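Local coordinates for protein flavohemoglobin (Malassezia yamatoensis, PDB 6O0A) that probably detoxifies nitric oxide as a dioxygenase, passing electrons from a nicotinamide cofactor through its bound FAD to the haem, at residues Ala286-Thr291 with Glu320-Gly325; Val290-Ala295 with Phe369-Leu374; Ala295-Leu300 with Lys332-Ala337. One frame throughout, in Å; residues are numbered along the deposited sequence.

Interaction 1 of 3, residues Ala286-Thr291 with Glu320-Gly325; sequences AGIGVT and EAPLRG. With FAD (flavin-adenine dinucleotide), chain B.
P322 meets the loop after strand 281-286 without a single hydrogen bond: its ring is lodged against a backbone oxygen and two aliphatic side chains, all three of which approach its CG. CG of P322 lies 3.8 Å from O of G287, and I288 reaches the same ring atom with CD1 at 3.9 Å, the two side chains crossing at about a right angle. V290 comes in from further along, CG1 standing 3.5 Å from O of P322; it slides past the proline ring in the opposite direction.

I288 faces two ways. With CG1 opposite the backbone N (chi1 -159°), its CD1 end is delivered to P322, while CG1 itself is 3.6 Å from N3 of FAD and CG2 packs near O2 of the flavin. A type II turn from A321 to R324 carries P322 and then puts L323 at the N-cap position, just before helix 324-332.

The loop winds tightly through a short 3-10 segment, in which N of G289 bonds to O of A286 at 2.9 Å. G287 has the positive phi (59°) that favours glycine. OG1 of T291 lies 2.9 Å from O4 of FAD and 3.2 Å from O of I288, between flavin and loop. V186 of the flavin domain touches both I288 and P322.

A glycine-rich turn joining the first strand of a parallel sheet to its helix, with the flavin beside it, is characteristic of the NAD-binding domain of the ferredoxin-NADP reductase family.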
loop_
_atom_site.group_PDB
_atom_site.type_symbol
_atom_site.label_atom_id
_atom_site.label_comp_id
_atom_site.label_asym_id
_atom_site.label_seq_id
_atom_site.Cartn_x
_atom_site.Cartn_y
_atom_site.Cartn_z
ATOM N N ALA A 286 0.622 -4.299 -14.509
ATOM C CA ALA A 286 1.892 -4.242 -15.212
ATOM C C ALA A 286 2.974 -4.814 -14.313
ATOM O O ALA A 286 2.990 -4.549 -13.108
ATOM C CB ALA A 286 2.265 -2.809 -15.612
ATOM N N GLY A 287 3.875 -5.587 -14.910
ATOM C CA GLY A 287 5.038 -6.060 -14.165
ATOM C C GLY A 287 4.629 -6.863 -12.945
ATOM O O GLY A 287 3.738 -7.718 -13.005
ATOM N N ILE A 288 5.267 -6.566 -11.807
ATOM C CA ILE A 288 4.985 -7.301 -10.574
ATOM C C ILE A 288 3.652 -6.893 -9.967
ATOM O O ILE A 288 3.198 -7.522 -8.998
ATOM C CB ILE A 288 6.164 -7.131 -9.587
ATOM C CG1 ILE A 288 6.164 -8.252 -8.544
ATOM C CG2 ILE A 288 6.128 -5.755 -8.921
ATOM C CD1 ILE A 288 6.219 -9.651 -9.139
ATOM N N GLY A 289 2.969 -5.914 -10.564
ATOM C CA GLY A 289 1.596 -5.622 -10.195
ATOM C C GLY A 289 0.646 -6.785 -10.419
ATOM O O GLY A 289 -0.508 -6.713 -9.997
ATOM N N VAL A 290 1.118 -7.856 -11.059
ATOM C CA VAL A 290 0.343 -9.082 -11.171
ATOM C C VAL A 290 0.040 -9.713 -9.816
ATOM O O VAL A 290 -0.873 -10.522 -9.719
ATOM C CB VAL A 290 1.095 -10.084 -12.082
ATOM C CG1 VAL A 290 2.271 -10.708 -11.349
ATOM C CG2 VAL A 290 0.154 -11.175 -12.569
ATOM N N THR A 291 0.792 -9.393 -8.756
ATOM C CA THR A 291 0.649 -10.215 -7.556
ATOM C C THR A 291 -0.741 -10.122 -6.918
ATOM O O THR A 291 -1.321 -11.181 -6.622
ATOM C CB THR A 291 1.786 -9.922 -6.563
ATOM O OG1 THR A 291 1.849 -8.530 -6.233
ATOM C CG2 THR A 291 3.144 -10.363 -7.149
ATOM N N GLU A 320 9.527 -12.340 -19.376
ATOM C CA GLU A 320 9.663 -11.475 -18.217
ATOM C C GLU A 320 8.357 -11.270 -17.457
ATOM O O GLU A 320 8.344 -10.527 -16.471
ATOM C CB GLU A 320 10.226 -10.118 -18.649
ATOM C CG GLU A 320 11.680 -10.153 -19.076
ATOM C CD GLU A 320 12.092 -8.860 -19.754
ATOM O OE1 GLU A 320 12.347 -7.861 -19.047
ATOM O OE2 GLU A 320 12.124 -8.836 -20.999
ATOM N N ALA A 321 7.266 -11.929 -17.873
ATOM C CA ALA A 321 5.988 -11.798 -17.185
ATOM C C ALA A 321 5.968 -12.680 -15.942
ATOM O O ALA A 321 5.850 -13.910 -16.060
ATOM C CB ALA A 321 4.840 -12.188 -18.123
ATOM N N PRO A 322 6.079 -12.116 -14.740
ATOM C CA PRO A 322 6.158 -12.970 -13.548
ATOM C C PRO A 322 4.838 -13.677 -13.294
ATOM O O PRO A 322 3.772 -13.069 -13.381
ATOM C CB PRO A 322 6.504 -11.989 -12.418
ATOM C CG PRO A 322 6.059 -10.672 -12.891
ATOM C CD PRO A 322 6.127 -10.681 -14.404
ATOM N N LEU A 323 4.923 -14.976 -13.021
ATOM C CA LEU A 323 3.786 -15.788 -12.592
ATOM C C LEU A 323 2.726 -15.935 -13.678
ATOM O O LEU A 323 1.577 -16.284 -13.383
ATOM C CB LEU A 323 3.161 -15.217 -11.313
ATOM C CG LEU A 323 4.193 -15.001 -10.199
ATOM C CD1 LEU A 323 3.492 -14.496 -8.938
ATOM C CD2 LEU A 323 4.973 -16.284 -9.920
ATOM N N ARG A 324 3.088 -15.687 -14.936
ATOM C CA ARG A 324 2.100 -15.800 -16.012
ATOM C C ARG A 324 1.530 -17.206 -16.114
ATOM O O ARG A 324 0.314 -17.378 -16.275
ATOM C CB ARG A 324 2.715 -15.390 -17.350
ATOM C CG ARG A 324 1.833 -15.716 -18.554
ATOM C CD ARG A 324 2.254 -14.886 -19.769
ATOM N NE ARG A 324 1.415 -15.191 -20.922
ATOM C CZ ARG A 324 1.679 -16.168 -21.779
ATOM N NH1 ARG A 324 2.753 -16.926 -21.607
ATOM N NH2 ARG A 324 0.870 -16.390 -22.816
ATOM N N GLY A 325 2.388 -18.227 -16.050
ATOM C CA GLY A 325 1.889 -19.588 -16.179
ATOM C C GLY A 325 0.840 -19.914 -15.136
ATOM O O GLY A 325 -0.215 -20.472 -15.450
HETATM P PA FAD B . 13.632 1.206 -1.584
HETATM O O1A FAD B . 14.885 1.155 -0.793
HETATM O O2A FAD B . 12.368 1.378 -0.787
HETATM O O5B FAD B . 13.727 2.373 -2.669
HETATM C C5B FAD B . 12.559 2.754 -3.421
HETATM C C4B FAD B . 12.982 3.913 -4.287
HETATM O O4B FAD B . 13.464 4.981 -3.439
HETATM C C3B FAD B . 14.139 3.625 -5.228
HETATM O O3B FAD B . 13.707 3.030 -6.450
HETATM C C2B FAD B . 14.709 5.026 -5.468
HETATM O O2B FAD B . 13.987 5.723 -6.477
HETATM C C1B FAD B . 14.486 5.702 -4.109
HETATM N N9A FAD B . 15.674 5.722 -3.261
HETATM C C8A FAD B . 16.236 4.654 -2.618
HETATM N N7A FAD B . 17.344 4.939 -1.976
HETATM C C5A FAD B . 17.524 6.291 -2.221
HETATM C C6A FAD B . 18.556 7.183 -1.877
HETATM N N6A FAD B . 19.630 6.833 -1.158
HETATM N N1A FAD B . 18.458 8.457 -2.320
HETATM C C2A FAD B . 17.391 8.806 -3.046
HETATM N N3A FAD B . 16.361 8.050 -3.440
HETATM C C4A FAD B . 16.493 6.794 -3.000
HETATM N N1 FAD B . 6.948 -5.212 -4.546
HETATM C C2 FAD B . 7.107 -6.421 -5.163
HETATM O O2 FAD B . 8.141 -6.705 -5.783
HETATM N N3 FAD B . 6.083 -7.362 -5.095
HETATM C C4 FAD B . 4.878 -7.200 -4.435
HETATM O O4 FAD B . 4.047 -8.109 -4.415
HETATM C C4X FAD B . 4.722 -5.921 -3.785
HETATM N N5 FAD B . 3.610 -5.687 -3.139
HETATM C C5X FAD B . 3.465 -4.453 -2.513
HETATM C C6 FAD B . 2.278 -4.180 -1.832
HETATM C C7 FAD B . 2.088 -2.966 -1.178
HETATM C C7M FAD B . 0.778 -2.686 -0.484
HETATM C C8 FAD B . 3.115 -2.007 -1.187
HETATM C C8M FAD B . 2.963 -0.697 -0.461
HETATM C C9 FAD B . 4.294 -2.272 -1.876
HETATM C C9A FAD B . 4.474 -3.477 -2.548
HETATM N N10 FAD B . 5.659 -3.767 -3.261
HETATM C C10 FAD B . 5.812 -4.983 -3.894
HETATM C "C1'" FAD B . 6.785 -2.820 -3.265
HETATM C "C2'" FAD B . 7.748 -3.057 -2.106
HETATM O "O2'" FAD B . 7.073 -2.827 -0.870
HETATM C "C3'" FAD B . 8.991 -2.166 -2.193
HETATM O "O3'" FAD B . 8.584 -0.805 -2.323
HETATM C "C4'" FAD B . 9.912 -2.519 -3.360
HETATM O "O4'" FAD B . 10.192 -3.919 -3.314
HETATM C "C5'" FAD B . 11.197 -1.715 -3.356
HETATM O "O5'" FAD B . 11.904 -1.978 -2.122
HETATM P P FAD B . 13.456 -1.609 -2.067
HETATM O O1P FAD B . 14.323 -2.404 -2.979
HETATM O O2P FAD B . 13.872 -1.741 -0.628
HETATM O O3P FAD B . 13.528 -0.081 -2.511
#

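Interaction 2 of 3, residues Val290-Ala295 with Phe369-Leu374. With FAD (flavin-adenine dinucleotide), chain B.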
loop_
_atom_site.group_PDB
_atom_site.type_symbol
_atom_site.label_atom_id
_atom_site.label_comp_id
_atom_site.label_asym_id
_atom_site.label_seq_id
_atom_site.Cartn_x
_atom_site.Cartn_y
_atom_site.Cartn_z
ATOM N N VAL A 290 1.118 -7.856 -11.059
ATOM C CA VAL A 290 0.343 -9.082 -11.171
ATOM C C VAL A 290 0.040 -9.713 -9.816
ATOM O O VAL A 290 -0.873 -10.522 -9.719
ATOM C CB VAL A 290 1.095 -10.084 -12.082
ATOM C CG1 VAL A 290 2.271 -10.708 -11.349
ATOM C CG2 VAL A 290 0.154 -11.175 -12.569
ATOM N N THR A 291 0.792 -9.393 -8.756
ATOM C CA THR A 291 0.649 -10.215 -7.556
ATOM C C THR A 291 -0.741 -10.122 -6.918
ATOM O O THR A 291 -1.321 -11.181 -6.622
ATOM C CB THR A 291 1.786 -9.922 -6.563
ATOM O OG1 THR A 291 1.849 -8.530 -6.233
ATOM C CG2 THR A 291 3.144 -10.363 -7.149
ATOM N N PRO A 292 -1.356 -8.945 -6.711
ATOM C CA PRO A 292 -2.764 -8.967 -6.253
ATOM C C PRO A 292 -3.717 -9.601 -7.259
ATOM O O PRO A 292 -4.695 -10.246 -6.859
ATOM C CB PRO A 292 -3.094 -7.482 -6.016
ATOM C CG PRO A 292 -2.074 -6.722 -6.784
ATOM C CD PRO A 292 -0.833 -7.563 -6.793
ATOM N N VAL A 293 -3.452 -9.442 -8.554
ATOM C CA VAL A 293 -4.315 -10.043 -9.572
ATOM C C VAL A 293 -4.353 -11.562 -9.410
ATOM O O VAL A 293 -5.424 -12.186 -9.414
ATOM C CB VAL A 293 -3.841 -9.619 -10.974
ATOM C CG1 VAL A 293 -4.596 -10.383 -12.066
ATOM C CG2 VAL A 293 -4.027 -8.102 -11.170
ATOM N N LEU A 294 -3.185 -12.184 -9.256
ATOM C CA LEU A 294 -3.142 -13.627 -9.034
ATOM C C LEU A 294 -3.858 -14.027 -7.739
ATOM O O LEU A 294 -4.593 -15.022 -7.705
ATOM C CB LEU A 294 -1.689 -14.094 -9.020
ATOM C CG LEU A 294 -1.500 -15.579 -8.733
ATOM C CD1 LEU A 294 -2.227 -16.438 -9.777
ATOM C CD2 LEU A 294 -0.010 -15.927 -8.668
ATOM N N ALA A 295 -3.673 -13.259 -6.662
ATOM C CA ALA A 295 -4.430 -13.533 -5.441
ATOM C C ALA A 295 -5.938 -13.477 -5.688
ATOM O O ALA A 295 -6.683 -14.355 -5.234
ATOM C CB ALA A 295 -4.022 -12.543 -4.338
ATOM N N PHE A 369 -9.756 -2.708 -11.505
ATOM C CA PHE A 369 -8.637 -2.700 -10.569
ATOM C C PHE A 369 -7.333 -2.480 -11.333
ATOM O O PHE A 369 -7.101 -3.123 -12.361
ATOM C CB PHE A 369 -8.583 -4.021 -9.794
ATOM C CG PHE A 369 -7.338 -4.193 -8.978
ATOM C CD1 PHE A 369 -7.193 -3.543 -7.763
ATOM C CD2 PHE A 369 -6.306 -5.008 -9.426
ATOM C CE1 PHE A 369 -6.039 -3.699 -7.013
ATOM C CE2 PHE A 369 -5.142 -5.177 -8.670
ATOM C CZ PHE A 369 -5.011 -4.522 -7.465
ATOM N N LEU A 370 -6.490 -1.570 -10.837
ATOM C CA LEU A 370 -5.199 -1.266 -11.448
ATOM C C LEU A 370 -4.068 -1.554 -10.472
ATOM O O LEU A 370 -4.128 -1.159 -9.307
ATOM C CB LEU A 370 -5.094 0.206 -11.863
ATOM C CG LEU A 370 -6.243 0.803 -12.661
ATOM C CD1 LEU A 370 -5.999 2.298 -12.874
ATOM C CD2 LEU A 370 -6.381 0.061 -13.986
ATOM N N CYS A 371 -3.014 -2.195 -10.960
ATOM C CA CYS A 371 -1.806 -2.307 -10.151
ATOM C C CYS A 371 -0.596 -2.317 -11.069
ATOM O O CYS A 371 -0.432 -3.239 -11.869
ATOM C CB CYS A 371 -1.832 -3.563 -9.292
ATOM S SG CYS A 371 -0.504 -3.570 -8.106
ATOM N N GLY A 372 0.244 -1.303 -10.943
ATOM C CA GLY A 372 1.443 -1.200 -11.737
ATOM C C GLY A 372 2.233 0.003 -11.282
ATOM O O GLY A 372 1.907 0.631 -10.272
ATOM N N PRO A 373 3.285 0.354 -12.018
ATOM C CA PRO A 373 4.027 1.577 -11.694
ATOM C C PRO A 373 3.097 2.780 -11.687
ATOM O O PRO A 373 2.061 2.794 -12.353
ATOM C CB PRO A 373 5.067 1.669 -12.817
ATOM C CG PRO A 373 5.234 0.263 -13.287
ATOM C CD PRO A 373 3.849 -0.345 -13.189
ATOM N N LEU A 374 3.468 3.793 -10.901
ATOM C CA LEU A 374 2.628 4.977 -10.770
ATOM C C LEU A 374 2.259 5.549 -12.135
ATOM O O LEU A 374 1.087 5.839 -12.405
ATOM C CB LEU A 374 3.340 6.023 -9.908
ATOM C CG LEU A 374 2.526 7.280 -9.582
ATOM C CD1 LEU A 374 1.185 6.919 -8.945
ATOM C CD2 LEU A 374 3.315 8.221 -8.685
HETATM P PA FAD B . 13.632 1.206 -1.584
HETATM O O1A FAD B . 14.885 1.155 -0.793
HETATM O O2A FAD B . 12.368 1.378 -0.787
HETATM O O5B FAD B . 13.727 2.373 -2.669
HETATM C C5B FAD B . 12.559 2.754 -3.421
HETATM C C4B FAD B . 12.982 3.913 -4.287
HETATM O O4B FAD B . 13.464 4.981 -3.439
HETATM C C3B FAD B . 14.139 3.625 -5.228
HETATM O O3B FAD B . 13.707 3.030 -6.450
HETATM C C2B FAD B . 14.709 5.026 -5.468
HETATM O O2B FAD B . 13.987 5.723 -6.477
HETATM C C1B FAD B . 14.486 5.702 -4.109
HETATM N N9A FAD B . 15.674 5.722 -3.261
HETATM C C8A FAD B . 16.236 4.654 -2.618
HETATM N N7A FAD B . 17.344 4.939 -1.976
HETATM C C5A FAD B . 17.524 6.291 -2.221
HETATM C C6A FAD B . 18.556 7.183 -1.877
HETATM N N6A FAD B . 19.630 6.833 -1.158
HETATM N N1A FAD B . 18.458 8.457 -2.320
HETATM C C2A FAD B . 17.391 8.806 -3.046
HETATM N N3A FAD B . 16.361 8.050 -3.440
HETATM C C4A FAD B . 16.493 6.794 -3.000
HETATM N N1 FAD B . 6.948 -5.212 -4.546
HETATM C C2 FAD B . 7.107 -6.421 -5.163
HETATM O O2 FAD B . 8.141 -6.705 -5.783
HETATM N N3 FAD B . 6.083 -7.362 -5.095
HETATM C C4 FAD B . 4.878 -7.200 -4.435
HETATM O O4 FAD B . 4.047 -8.109 -4.415
HETATM C C4X FAD B . 4.722 -5.921 -3.785
HETATM N N5 FAD B . 3.610 -5.687 -3.139
HETATM C C5X FAD B . 3.465 -4.453 -2.513
HETATM C C6 FAD B . 2.278 -4.180 -1.832
HETATM C C7 FAD B . 2.088 -2.966 -1.178
HETATM C C7M FAD B . 0.778 -2.686 -0.484
HETATM C C8 FAD B . 3.115 -2.007 -1.187
HETATM C C8M FAD B . 2.963 -0.697 -0.461
HETATM C C9 FAD B . 4.294 -2.272 -1.876
HETATM C C9A FAD B . 4.474 -3.477 -2.548
HETATM N N10 FAD B . 5.659 -3.767 -3.261
HETATM C C10 FAD B . 5.812 -4.983 -3.894
HETATM C "C1'" FAD B . 6.785 -2.820 -3.265
HETATM C "C2'" FAD B . 7.748 -3.057 -2.106
HETATM O "O2'" FAD B . 7.073 -2.827 -0.870
HETATM C "C3'" FAD B . 8.991 -2.166 -2.193
HETATM O "O3'" FAD B . 8.584 -0.805 -2.323
HETATM C "C4'" FAD B . 9.912 -2.519 -3.360
HETATM O "O4'" FAD B . 10.192 -3.919 -3.314
HETATM C "C5'" FAD B . 11.197 -1.715 -3.356
HETATM O "O5'" FAD B . 11.904 -1.978 -2.122
HETATM P P FAD B . 13.456 -1.609 -2.067
HETATM O O1P FAD B . 14.323 -2.404 -2.979
HETATM O O2P FAD B . 13.872 -1.741 -0.628
HETATM O O3P FAD B . 13.528 -0.081 -2.511
#
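P292 and F369 form the tight part of this contact, whereas the open side begins only at P373. The proline ring stands at the edge of the phenyl ring, near its plane, with CG of P292 3.7 Å from CZ of F369 and CB of P292 3.8 Å from the same atom. The two side chains cross at about a right angle, and the ring edge is met by both P292 and V293: CG2 of V293 touches CE2 of F369 at 4.0 Å, beside the proline. F369 holds CG trans to its backbone N (chi1 170°), which carries the ring off strand 367-371 toward the helix. The F369 ring also meets F296 edge-to-face.

C371, two residues along the strand and pointing to the same side, sets SG 3.8 Å from CG of P292. One proline carbon is thus shared by a ring edge and a sulfur, and the contact is wholly apolar, with no hydrogen bond across it. F399 touches both P292 and C371, extending this buried patch toward the C-terminus.

G372 is still buried. P373, at the N-cap position of helix 374-386, and L374 are exposed, and neither meets 290-295. The residue before P292, T291, belongs to the FAD pocket.

The axes of helix 290-295 and strand 369-371 approach to 8.4 Å at 139°, so helix and strand run roughly antiparallel. A helix packed on a parallel sheet and running roughly against its strands, as in a beta-alpha-beta crossover, with its first turn at the flavin, is typical of the Rossmann-like NAD-binding domain of flavin reductases.

Interaction 3 of 3, residues Ala295-Leu300 with Lys332-Ala337; sequences AFVEKL and KELKKA
The backbones of the helical segment 295-300 and the turn 332-337 stay well apart, the closest pair of CA atoms, those of L300 and L334, being 7.3 Å from each other, and no hydrogen bond joins them. The gap is bridged by L334, whose side chain points toward the helix and forks there. One methyl goes to each of two residues a single helical turn apart: CD1 of L334 lies 3.9 Å from CG1 of V297, and CD2 of L334 lies 3.9 Å from CB of L300. CD2 also presses on the helix backbone itself, 3.5 Å from C of L300 and 3.6 Å from O of L300.

V297 brings CG1 to the leucine because that branch is trans to the backbone N (chi1 173°), and the two side chains pass at a slant. All three residues are buried, although the turn that carries L334 is largely at the surface. Beside them, E333 has R330 as its salt-bridge partner through OE2.

L334 comes two residues after the end of helix 324-332 and leads into strand 336-343, which pairs with strand 308-315 through K336 and V309. V297 is also in touch with L327 and R330 of helix 324-332 and with I311 of strand 308-315, while L300 rests on L270 of helix 270-273. The contact thus joins the turn between helix 324-332 and strand 336-343 to helix 290-302.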
loop_
_atom_site.group_PDB
_atom_site.type_symbol
_atom_site.label_atom_id
_atom_site.label_comp_id
_atom_site.label_asym_id
_atom_site.label_seq_id
_atom_site.Cartn_x
_atom_site.Cartn_y
_atom_site.Cartn_z
ATOM N N ALA A 295 -3.673 -13.259 -6.662
ATOM C CA ALA A 295 -4.430 -13.533 -5.441
ATOM C C ALA A 295 -5.938 -13.477 -5.688
ATOM O O ALA A 295 -6.683 -14.355 -5.234
ATOM C CB ALA A 295 -4.022 -12.543 -4.338
ATOM N N PHE A 296 -6.403 -12.459 -6.420
ATOM C CA PHE A 296 -7.837 -12.324 -6.690
ATOM C C PHE A 296 -8.343 -13.476 -7.539
ATOM O O PHE A 296 -9.414 -14.037 -7.275
ATOM C CB PHE A 296 -8.126 -11.011 -7.423
ATOM C CG PHE A 296 -7.891 -9.774 -6.607
ATOM C CD1 PHE A 296 -8.007 -9.791 -5.220
ATOM C CD2 PHE A 296 -7.564 -8.584 -7.234
ATOM C CE1 PHE A 296 -7.798 -8.638 -4.480
ATOM C CE2 PHE A 296 -7.347 -7.428 -6.496
ATOM C CZ PHE A 296 -7.468 -7.459 -5.118
ATOM N N VAL A 297 -7.585 -13.830 -8.574
ATOM C CA VAL A 297 -8.040 -14.856 -9.502
ATOM C C VAL A 297 -8.097 -16.210 -8.817
ATOM O O VAL A 297 -9.049 -16.969 -9.005
ATOM C CB VAL A 297 -7.144 -14.874 -10.751
ATOM C CG1 VAL A 297 -7.511 -16.063 -11.631
ATOM C CG2 VAL A 297 -7.336 -13.586 -11.528
ATOM N N GLU A 298 -7.092 -16.529 -7.995
ATOM C CA GLU A 298 -7.114 -17.793 -7.269
ATOM C C GLU A 298 -8.313 -17.876 -6.330
ATOM O O GLU A 298 -8.943 -18.934 -6.209
ATOM C CB GLU A 298 -5.813 -17.976 -6.481
ATOM C CG GLU A 298 -5.626 -19.404 -5.935
ATOM C CD GLU A 298 -6.224 -19.622 -4.551
ATOM O OE1 GLU A 298 -6.328 -18.656 -3.769
ATOM O OE2 GLU A 298 -6.589 -20.775 -4.242
ATOM N N LYS A 299 -8.640 -16.773 -5.651
ATOM C CA LYS A 299 -9.780 -16.791 -4.740
ATOM C C LYS A 299 -11.092 -16.927 -5.510
ATOM O O LYS A 299 -11.959 -17.736 -5.153
ATOM C CB LYS A 299 -9.784 -15.527 -3.875
ATOM C CG LYS A 299 -10.893 -15.504 -2.823
ATOM C CD LYS A 299 -10.759 -16.673 -1.862
ATOM C CE LYS A 299 -11.918 -16.714 -0.873
ATOM N NZ LYS A 299 -12.097 -15.417 -0.155
ATOM N N LEU A 300 -11.250 -16.148 -6.583
ATOM C CA LEU A 300 -12.456 -16.261 -7.400
ATOM C C LEU A 300 -12.624 -17.677 -7.942
ATOM O O LEU A 300 -13.745 -18.196 -8.022
ATOM C CB LEU A 300 -12.413 -15.243 -8.543
ATOM C CG LEU A 300 -12.621 -13.775 -8.181
ATOM C CD1 LEU A 300 -12.038 -12.873 -9.264
ATOM C CD2 LEU A 300 -14.109 -13.470 -7.952
ATOM N N LYS A 332 -8.070 -20.479 -16.099
ATOM C CA LYS A 332 -8.774 -21.561 -16.790
ATOM C C LYS A 332 -9.877 -22.159 -15.929
ATOM O O LYS A 332 -10.846 -22.724 -16.460
ATOM C CB LYS A 332 -7.800 -22.669 -17.195
ATOM C CG LYS A 332 -7.019 -22.376 -18.452
ATOM C CD LYS A 332 -6.406 -23.639 -19.031
ATOM C CE LYS A 332 -5.157 -24.050 -18.282
ATOM N NZ LYS A 332 -4.094 -24.498 -19.229
ATOM N N GLU A 333 -9.740 -22.064 -14.609
ATOM C CA GLU A 333 -10.722 -22.618 -13.696
ATOM C C GLU A 333 -11.947 -21.727 -13.545
ATOM O O GLU A 333 -12.965 -22.185 -13.020
ATOM C CB GLU A 333 -10.065 -22.879 -12.331
ATOM C CG GLU A 333 -8.986 -23.961 -12.420
ATOM C CD GLU A 333 -7.942 -23.919 -11.305
ATOM O OE1 GLU A 333 -8.015 -23.057 -10.404
ATOM O OE2 GLU A 333 -7.030 -24.767 -11.345
ATOM N N LEU A 334 -11.879 -20.476 -13.990
ATOM C CA LEU A 334 -13.031 -19.597 -13.897
ATOM C C LEU A 334 -13.999 -19.851 -15.043
ATOM O O LEU A 334 -13.600 -20.172 -16.163
ATOM C CB LEU A 334 -12.594 -18.140 -13.903
ATOM C CG LEU A 334 -11.885 -17.726 -12.617
ATOM C CD1 LEU A 334 -11.259 -16.369 -12.811
ATOM C CD2 LEU A 334 -12.903 -17.704 -11.478
ATOM N N LYS A 335 -15.289 -19.689 -14.741
ATOM C CA LYS A 335 -16.331 -19.909 -15.739
ATOM C C LYS A 335 -16.202 -18.928 -16.901
ATOM O O LYS A 335 -16.265 -19.323 -18.071
ATOM C CB LYS A 335 -17.705 -19.792 -15.079
ATOM N N LYS A 336 -15.997 -17.643 -16.598
ATOM C CA LYS A 336 -16.040 -16.578 -17.597
ATOM C C LYS A 336 -14.833 -15.660 -17.408
ATOM O O LYS A 336 -14.982 -14.491 -17.049
ATOM C CB LYS A 336 -17.345 -15.784 -17.496
ATOM C CG LYS A 336 -18.601 -16.613 -17.629
ATOM C CD LYS A 336 -19.827 -15.727 -17.582
ATOM C CE LYS A 336 -21.100 -16.542 -17.523
ATOM N NZ LYS A 336 -22.277 -15.647 -17.366
ATOM N N ALA A 337 -13.637 -16.182 -17.656
ATOM C CA ALA A 337 -12.431 -15.372 -17.575
ATOM C C ALA A 337 -11.757 -15.293 -18.937
ATOM O O ALA A 337 -11.798 -16.240 -19.725
ATOM C CB ALA A 337 -11.435 -15.923 -16.549
#

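Helix 290-302 is common to all three contacts. Interactions 1 and 2 share V290 and T291, and their centres are 9 Å apart; N of A286 and C371 O, 3.0 Å apart, probably form a hydrogen bond between neighbouring strands, and CD1 of L323 packs on CD2 of L294 at 3.8 Å. Both reach the FAD through T291, interaction 1 also through I288. Interaction 3 lies further along the helix, its centre 16 Å from that of interaction 1 and 15 Å from that of interaction 2, to which F369 CE2 and F296 CE2 connect it at 3.8 Å. The side chain of C371 is about 13 Å from the haem, which none of the three contacts touches.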